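Local coordinates for protein beta-lactamase (Francisella tularensis subsp. tularensis, PDB 3P09) that probably hydrolyses beta-lactam antibiotics to substituted beta-amino acids, as a member of the class A beta-lactamase family associated with antibiotic resistance, at residues A73-D78 with Q117-A122; K87-N92 with L133-G138; P103-A106 with T112-I115. All coordinates share one frame; numbering follows the deposited sequence.

Interaction 1 (A73-D78 with Q117-A122); sequences AILDYD and QLNYAA
Ile74 and Asn119 face each other from two helices, 66-80 and 115-123, at the point where their backbones come nearest, with CA atoms 8.0 Å apart. That spacing is bridged by one polar and one apolar side chain, both with their CA–CB bonds aimed at the opposite helix. The gamma-methyl CG2 of Ile74, set anti to the backbone N (chi1 -69° for CG1), lies ahead of the Asn119 amide, roughly where the CB–CG bond would run if prolonged. It therefore meets both ends of the amide, and its distance to Asn119 OD1 is 3.5 Å. Asn119 ND2 also lies 3.5 Å from Ile74 CG2, so the methyl is centred between oxygen and nitrogen. CB of Ile74 adds a further touch on OD1, while Leu75 reaches the nitrogen side more loosely, its CD2 standing 4.2 Å from Asn119 ND2.

The two ends of the amide fare differently. ND2 is hydrogen-bonded to Tyr205 OH in helix 196-208, the helix on which Leu75 also packs. OD1 is buried with no hydrogen-bond partner in the model, among methyl groups that include CD1 of Leu133. Asparagine thus suits its place through its nitrogen: it is short enough to sit between helices and still links a third one. Branched isoleucine supplies a compact apolar surface against it. This is helix packing inside the mainly helical domain (the alpha domain) of the class A beta-lactamase fold, in which an SxxK pattern lies at the start of helix 66-80, consistent with the family's active site.

Interaction 2 (K87-N92 with L133-G138); sequences KKIPIN and LVRELG
Ile89, on a short strand that belongs to a two-stranded antiparallel sheet, points its side chain at the last turn of helix 127-137, which ends in a Schellman motif at Gly138. From CB the side chain divides. CG2, anti to the backbone N, runs to the edge of the Arg135 guanidinium and lies 3.9 Å from NH2, in the plane of that group. The same methyl also meets Glu136 OE2. The other branch starts at CG1, which packs on CD1 of Leu118, and ends at CD1, which rests 4.0 Å from Glu136 CD. In the forked isoleucine, CG2 thus touches both Arg135 and Glu136, while CD1 meets Glu136 alone of the two.

Arg135 and Glu136 are themselves locked together. The guanidinium grips one carboxylate oxygen side-on: NH2 donates to Glu136 OE2 over 2.9 Å, along the anti lone pair, and NE donates over 3.1 Å from 41° above the carboxylate plane. Two bonds to one oxygen, both in the guanidinium plane, restrict its turning, and Arg135 NH1 makes a salt bridge with Asp95. A long, bent side chain such as arginine can serve both acidic partners while lying beside an apolar methyl. At the helix end, Gly138 takes a phi of 110°, at which a CB would press on the preceding carbonyl, so glycine is the fitting residue. Strand and helix are also joined by a single water, which donates to Pro90 O and accepts from Arg135 NH2, at 2.7 Å to each.

Interaction 3 (P103-A106 with T112-I115); sequences PITA and TLTI
Leu113 carries the apolar part of this contact, sending its CD1 methyl to two successive residues, Ile104 and Thr105. The closer approach is to Ile104 CG2, at 4.0 Å, where the two side chains cross at about a right angle and meet methyl against methyl. Leu113 gains its reach from an extended form: chi2 of 179° puts CD1 anti to CA, at the far end of the chain. Thr105 CG2 stands a little further from the same CD1, at 4.4 Å. Both methyl-bearing residues are beta-branched, so each presents a methyl close to its own backbone, and the long leucine comes across to them. Leu118 packs on Leu113 and Thr105, extending the apolar cluster into helix 115-123.

Hydrogen bonds do their work on either segment rather than between the two. Asp126 holds the loop through both carboxylate oxygens, OD1 with Thr105 OG1 and OD2 with Ile104 N, so threonine serves by its hydroxyl as well as its methyl. On the other segment Thr114 is the N-cap of helix 115-123, its OG1 lying 3.0 Å from Gln117 N, while Gln117 OE1 is bonded to Thr114 N, a capping box.

No polar bond joins the two segments, so dispersion and burial of methyls hold them to each other, while the bonds to Asp126 anchor the loop separately.

In the fold
Following the chain from the N terminus, helix 66-80 gives the first partner of interaction 1, and strand 88-90 then opens interaction 2. Next, 103-106 and 112-115 meet across a short loop to close interaction 3, which is nested within the loops of both others. Helix 115-123 comes straight after strand 112-114 and closes interaction 1; helix 127-137 then closes interaction 2, so these two cross along the chain. Strands 88-90 and 112-114 pair in one small sheet, joining interactions 2 and 3, while Leu118 of helix 115-123 packs against residues of both. Together the contacts tie that sheet and its loop to three helices of the helical domain.

Interaction 1 (A73-D78 with Q117-A122)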
loop_
_atom_site.group_PDB
_atom_site.type_symbol
_atom_site.label_atom_id
_atom_site.label_comp_id
_atom_site.label_asym_id
_atom_site.label_seq_id
_atom_site.Cartn_x
_atom_site.Cartn_y
_atom_site.Cartn_z
ATOM N N ALA A 73 9.062 -8.031 0.454
ATOM C CA ALA A 73 10.206 -8.554 1.187
ATOM C C ALA A 73 10.129 -10.065 1.341
ATOM O O ALA A 73 11.133 -10.766 1.238
ATOM C CB ALA A 73 10.304 -7.888 2.556
ATOM N N ILE A 74 8.933 -10.565 1.623
ATOM C CA ILE A 74 8.743 -11.999 1.769
ATOM C C ILE A 74 9.036 -12.720 0.457
ATOM O O ILE A 74 9.664 -13.781 0.444
ATOM C CB ILE A 74 7.305 -12.306 2.238
ATOM C CG1 ILE A 74 7.122 -11.833 3.683
ATOM C CG2 ILE A 74 6.983 -13.807 2.090
ATOM C CD1 ILE A 74 7.830 -12.729 4.701
ATOM N N LEU A 75 8.594 -12.145 -0.656
ATOM C CA LEU A 75 8.828 -12.765 -1.964
ATOM C C LEU A 75 10.312 -12.777 -2.319
ATOM O O LEU A 75 10.825 -13.740 -2.906
ATOM C CB LEU A 75 8.027 -12.040 -3.047
ATOM C CG LEU A 75 6.506 -12.198 -2.912
ATOM C CD1 LEU A 75 5.756 -11.241 -3.814
ATOM C CD2 LEU A 75 6.109 -13.627 -3.216
ATOM N N ASP A 76 11.000 -11.699 -1.969
ATOM C CA ASP A 76 12.434 -11.611 -2.183
ATOM C C ASP A 76 13.089 -12.701 -1.334
ATOM O O ASP A 76 13.968 -13.424 -1.800
ATOM C CB ASP A 76 12.918 -10.205 -1.793
ATOM C CG ASP A 76 14.438 -10.086 -1.719
ATOM O OD1 ASP A 76 15.064 -9.744 -2.744
ATOM O OD2 ASP A 76 15.004 -10.299 -0.624
ATOM N N TYR A 77 12.632 -12.833 -0.092
ATOM C CA TYR A 77 13.161 -13.861 0.809
ATOM C C TYR A 77 13.025 -15.234 0.165
ATOM O O TYR A 77 13.975 -16.030 0.139
ATOM C CB TYR A 77 12.415 -13.831 2.144
ATOM C CG TYR A 77 13.054 -14.664 3.234
ATOM C CD1 TYR A 77 14.000 -14.109 4.088
ATOM C CD2 TYR A 77 12.720 -15.998 3.406
ATOM C CE1 TYR A 77 14.597 -14.862 5.088
ATOM C CE2 TYR A 77 13.308 -16.762 4.411
ATOM C CZ TYR A 77 14.244 -16.185 5.247
ATOM O OH TYR A 77 14.836 -16.932 6.240
ATOM N N ASP A 78 11.848 -15.498 -0.386
ATOM C CA ASP A 78 11.581 -16.787 -1.015
ATOM C C ASP A 78 12.557 -17.059 -2.156
ATOM O O ASP A 78 13.002 -18.192 -2.348
ATOM C CB ASP A 78 10.134 -16.880 -1.511
ATOM C CG ASP A 78 9.842 -18.210 -2.192
ATOM O OD1 ASP A 78 9.698 -19.221 -1.474
ATOM O OD2 ASP A 78 9.761 -18.248 -3.437
ATOM N N GLN A 117 -0.266 -17.960 1.864
ATOM C CA GLN A 117 -1.609 -17.641 2.346
ATOM C C GLN A 117 -1.598 -16.414 3.252
ATOM O O GLN A 117 -2.565 -15.640 3.282
ATOM C CB GLN A 117 -2.212 -18.831 3.106
ATOM C CG GLN A 117 -2.622 -19.971 2.182
ATOM C CD GLN A 117 -3.106 -21.182 2.934
ATOM O OE1 GLN A 117 -2.481 -21.614 3.904
ATOM N NE2 GLN A 117 -4.237 -21.738 2.499
ATOM N N LEU A 118 -0.522 -16.253 4.013
ATOM C CA LEU A 118 -0.392 -15.101 4.902
ATOM C C LEU A 118 -0.132 -13.840 4.091
ATOM O O LEU A 118 -0.590 -12.768 4.454
ATOM C CB LEU A 118 0.727 -15.324 5.929
ATOM C CG LEU A 118 0.364 -16.346 7.005
ATOM C CD1 LEU A 118 1.602 -17.010 7.632
ATOM C CD2 LEU A 118 -0.493 -15.679 8.069
ATOM N N ASN A 119 0.617 -13.976 2.998
ATOM C CA ASN A 119 0.818 -12.850 2.095
ATOM C C ASN A 119 -0.511 -12.339 1.574
ATOM O O ASN A 119 -0.761 -11.144 1.566
ATOM C CB ASN A 119 1.681 -13.246 0.896
ATOM C CG ASN A 119 3.147 -13.346 1.230
ATOM O OD1 ASN A 119 3.611 -12.814 2.245
ATOM N ND2 ASN A 119 3.902 -13.994 0.353
ATOM N N TYR A 120 -1.347 -13.266 1.101
ATOM C CA TYR A 120 -2.663 -12.923 0.584
ATOM C C TYR A 120 -3.454 -12.181 1.642
ATOM O O TYR A 120 -4.043 -11.135 1.378
ATOM C CB TYR A 120 -3.381 -14.210 0.137
ATOM C CG TYR A 120 -4.864 -14.069 -0.098
ATOM C CD1 TYR A 120 -5.780 -14.335 0.918
ATOM C CD2 TYR A 120 -5.356 -13.688 -1.338
ATOM C CE1 TYR A 120 -7.155 -14.220 0.696
ATOM C CE2 TYR A 120 -6.730 -13.568 -1.563
ATOM C CZ TYR A 120 -7.618 -13.838 -0.545
ATOM O OH TYR A 120 -8.984 -13.717 -0.778
ATOM N N ALA A 121 -3.457 -12.722 2.857
ATOM C CA ALA A 121 -4.148 -12.102 3.979
ATOM C C ALA A 121 -3.635 -10.687 4.256
ATOM O O ALA A 121 -4.434 -9.774 4.482
ATOM C CB ALA A 121 -3.984 -12.952 5.225
ATOM N N ALA A 122 -2.310 -10.521 4.266
ATOM C CA ALA A 122 -1.693 -9.222 4.546
ATOM C C ALA A 122 -2.080 -8.178 3.506
ATOM O O ALA A 122 -2.351 -7.020 3.845
ATOM C CB ALA A 122 -0.168 -9.343 4.635
#

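Interaction 2 (K87-N92 with L133-G138)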
loop_
_atom_site.group_PDB
_atom_site.type_symbol
_atom_site.label_atom_id
_atom_site.label_comp_id
_atom_site.label_asym_id
_atom_site.label_seq_id
_atom_site.Cartn_x
_atom_site.Cartn_y
_atom_site.Cartn_z
ATOM N N LYS A 87 5.968 -22.782 3.227
ATOM C CA LYS A 87 6.256 -23.086 4.630
ATOM C C LYS A 87 5.028 -22.900 5.508
ATOM O O LYS A 87 4.372 -21.860 5.449
ATOM C CB LYS A 87 7.403 -22.209 5.148
ATOM C CG LYS A 87 7.595 -22.269 6.654
ATOM C CD LYS A 87 8.925 -21.656 7.089
ATOM C CE LYS A 87 10.084 -22.623 6.863
ATOM N NZ LYS A 87 11.369 -22.124 7.442
ATOM N N LYS A 88 4.736 -23.902 6.337
ATOM C CA LYS A 88 3.539 -23.897 7.171
ATOM C C LYS A 88 3.764 -23.166 8.483
ATOM O O LYS A 88 4.696 -23.474 9.223
ATOM C CB LYS A 88 3.077 -25.335 7.456
ATOM C CG LYS A 88 2.625 -26.101 6.219
ATOM C CD LYS A 88 2.439 -27.590 6.517
ATOM C CE LYS A 88 2.308 -28.407 5.230
ATOM N NZ LYS A 88 2.015 -29.858 5.474
ATOM N N ILE A 89 2.901 -22.197 8.766
ATOM C CA ILE A 89 3.017 -21.391 9.971
ATOM C C ILE A 89 1.802 -21.606 10.854
ATOM O O ILE A 89 0.681 -21.376 10.427
ATOM C CB ILE A 89 3.073 -19.873 9.653
ATOM C CG1 ILE A 89 4.095 -19.571 8.545
ATOM C CG2 ILE A 89 3.388 -19.091 10.918
ATOM C CD1 ILE A 89 5.524 -20.051 8.869
ATOM N N PRO A 90 2.022 -22.054 12.096
ATOM C CA PRO A 90 0.938 -22.142 13.079
ATOM C C PRO A 90 0.307 -20.780 13.362
ATOM O O PRO A 90 1.017 -19.792 13.521
ATOM C CB PRO A 90 1.650 -22.664 14.332
ATOM C CG PRO A 90 2.814 -23.427 13.803
ATOM C CD PRO A 90 3.270 -22.656 12.590
ATOM N N ILE A 91 -1.018 -20.725 13.395
ATOM C CA ILE A 91 -1.716 -19.500 13.767
ATOM C C ILE A 91 -2.200 -19.668 15.204
ATOM O O ILE A 91 -3.025 -20.533 15.480
ATOM C CB ILE A 91 -2.927 -19.231 12.849
ATOM C CG1 ILE A 91 -2.491 -19.221 11.381
ATOM C CG2 ILE A 91 -3.600 -17.918 13.216
ATOM C CD1 ILE A 91 -1.283 -18.354 11.109
ATOM N N ASN A 92 -1.668 -18.856 16.114
ATOM C CA ASN A 92 -2.008 -18.955 17.534
ATOM C C ASN A 92 -2.896 -17.792 17.978
ATOM O O ASN A 92 -2.881 -16.727 17.364
ATOM C CB ASN A 92 -0.727 -18.992 18.381
ATOM C CG ASN A 92 0.202 -20.134 17.983
ATOM O OD1 ASN A 92 -0.238 -21.267 17.788
ATOM N ND2 ASN A 92 1.485 -19.834 17.845
ATOM N N LEU A 133 4.148 -12.203 9.451
ATOM C CA LEU A 133 5.102 -12.119 8.351
ATOM C C LEU A 133 6.358 -11.361 8.752
ATOM O O LEU A 133 7.473 -11.768 8.402
ATOM C CB LEU A 133 4.458 -11.472 7.122
ATOM C CG LEU A 133 3.409 -12.354 6.419
ATOM C CD1 LEU A 133 2.736 -11.586 5.323
ATOM C CD2 LEU A 133 4.044 -13.631 5.846
ATOM N N VAL A 134 6.176 -10.265 9.487
ATOM C CA VAL A 134 7.305 -9.484 9.998
ATOM C C VAL A 134 8.194 -10.385 10.852
ATOM O O VAL A 134 9.412 -10.388 10.710
ATOM C CB VAL A 134 6.835 -8.278 10.851
ATOM C CG1 VAL A 134 7.992 -7.719 11.694
ATOM C CG2 VAL A 134 6.238 -7.199 9.972
ATOM N N ARG A 135 7.571 -11.170 11.725
ATOM C CA ARG A 135 8.319 -12.107 12.549
ATOM C C ARG A 135 9.036 -13.154 11.694
ATOM O O ARG A 135 10.218 -13.407 11.881
ATOM C CB ARG A 135 7.390 -12.790 13.557
ATOM C CG ARG A 135 8.119 -13.701 14.545
ATOM C CD ARG A 135 7.138 -14.522 15.357
ATOM N NE ARG A 135 6.451 -15.491 14.513
ATOM C CZ ARG A 135 5.159 -15.796 14.609
ATOM N NH1 ARG A 135 4.391 -15.206 15.516
ATOM N NH2 ARG A 135 4.635 -16.693 13.791
ATOM N N GLU A 136 8.321 -13.770 10.754
ATOM C CA GLU A 136 8.914 -14.836 9.938
ATOM C C GLU A 136 9.984 -14.303 8.991
ATOM O O GLU A 136 10.846 -15.055 8.535
ATOM C CB GLU A 136 7.843 -15.619 9.160
ATOM C CG GLU A 136 6.785 -16.301 10.049
ATOM C CD GLU A 136 7.387 -17.304 11.023
ATOM O OE1 GLU A 136 8.391 -17.957 10.659
ATOM O OE2 GLU A 136 6.852 -17.437 12.151
ATOM N N LEU A 137 9.940 -13.004 8.713
ATOM C CA LEU A 137 10.966 -12.345 7.897
ATOM C C LEU A 137 12.245 -12.136 8.702
ATOM O O LEU A 137 13.331 -11.957 8.142
ATOM C CB LEU A 137 10.461 -10.982 7.386
ATOM C CG LEU A 137 11.382 -10.246 6.402
ATOM C CD1 LEU A 137 11.429 -10.951 5.041
ATOM C CD2 LEU A 137 10.959 -8.804 6.230
ATOM N N GLY A 138 12.107 -12.141 10.021
ATOM C CA GLY A 138 13.230 -11.896 10.908
ATOM C C GLY A 138 13.145 -10.566 11.639
ATOM O O GLY A 138 14.105 -10.148 12.276
HETATM O O HOH W 1 2.478 -17.954 14.885
#

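Interaction 3 (P103-A106 with T112-I115)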
loop_
_atom_site.group_PDB
_atom_site.type_symbol
_atom_site.label_atom_id
_atom_site.label_comp_id
_atom_site.label_asym_id
_atom_site.label_seq_id
_atom_site.Cartn_x
_atom_site.Cartn_y
_atom_site.Cartn_z
ATOM N N PRO A 103 -9.593 -10.951 8.967
ATOM C CA PRO A 103 -10.589 -11.712 8.211
ATOM C C PRO A 103 -10.151 -13.144 7.893
ATOM O O PRO A 103 -10.989 -14.026 7.939
ATOM C CB PRO A 103 -10.785 -10.877 6.937
ATOM C CG PRO A 103 -9.543 -10.053 6.823
ATOM C CD PRO A 103 -9.122 -9.761 8.241
ATOM N N ILE A 104 -8.876 -13.376 7.604
ATOM C CA ILE A 104 -8.407 -14.730 7.333
ATOM C C ILE A 104 -7.835 -15.405 8.594
ATOM O O ILE A 104 -8.222 -16.511 8.942
ATOM C CB ILE A 104 -7.338 -14.753 6.211
ATOM C CG1 ILE A 104 -7.939 -14.324 4.874
ATOM C CG2 ILE A 104 -6.742 -16.148 6.057
ATOM C CD1 ILE A 104 -8.195 -12.854 4.743
ATOM N N THR A 105 -6.922 -14.730 9.285
ATOM C CA THR A 105 -6.241 -15.373 10.394
ATOM C C THR A 105 -7.211 -15.798 11.503
ATOM O O THR A 105 -7.023 -16.840 12.124
ATOM C CB THR A 105 -5.094 -14.516 10.938
ATOM O OG1 THR A 105 -5.577 -13.209 11.279
ATOM C CG2 THR A 105 -4.000 -14.388 9.865
ATOM N N ALA A 106 -8.252 -15.007 11.732
ATOM C CA ALA A 106 -9.202 -15.323 12.787
ATOM C C ALA A 106 -9.956 -16.621 12.505
ATOM O O ALA A 106 -10.518 -17.230 13.418
ATOM C CB ALA A 106 -10.186 -14.162 12.988
ATOM N N THR A 112 -2.795 -24.160 10.666
ATOM C CA THR A 112 -1.630 -23.532 10.053
ATOM C C THR A 112 -2.012 -22.904 8.730
ATOM O O THR A 112 -2.967 -23.324 8.095
ATOM C CB THR A 112 -0.506 -24.540 9.753
ATOM O OG1 THR A 112 -0.972 -25.481 8.776
ATOM C CG2 THR A 112 -0.066 -25.276 11.019
ATOM N N LEU A 113 -1.240 -21.907 8.323
ATOM C CA LEU A 113 -1.380 -21.260 7.022
ATOM C C LEU A 113 0.015 -21.207 6.383
ATOM O O LEU A 113 1.014 -21.048 7.095
ATOM C CB LEU A 113 -1.921 -19.834 7.195
ATOM C CG LEU A 113 -3.406 -19.683 7.550
ATOM C CD1 LEU A 113 -3.773 -18.193 7.704
ATOM C CD2 LEU A 113 -4.254 -20.323 6.470
ATOM N N THR A 114 0.100 -21.345 5.060
ATOM C CA THR A 114 1.398 -21.193 4.397
ATOM C C THR A 114 1.801 -19.718 4.391
ATOM O O THR A 114 0.961 -18.839 4.559
ATOM C CB THR A 114 1.373 -21.671 2.946
ATOM O OG1 THR A 114 0.509 -20.817 2.194
ATOM C CG2 THR A 114 0.881 -23.115 2.853
ATOM N N ILE A 115 3.089 -19.449 4.196
ATOM C CA ILE A 115 3.552 -18.073 4.019
ATOM C C ILE A 115 2.770 -17.383 2.892
ATOM O O ILE A 115 2.359 -16.222 3.021
ATOM C CB ILE A 115 5.067 -18.047 3.721
ATOM C CG1 ILE A 115 5.872 -18.427 4.975
ATOM C CG2 ILE A 115 5.500 -16.686 3.163
ATOM C CD1 ILE A 115 5.892 -17.354 6.061
#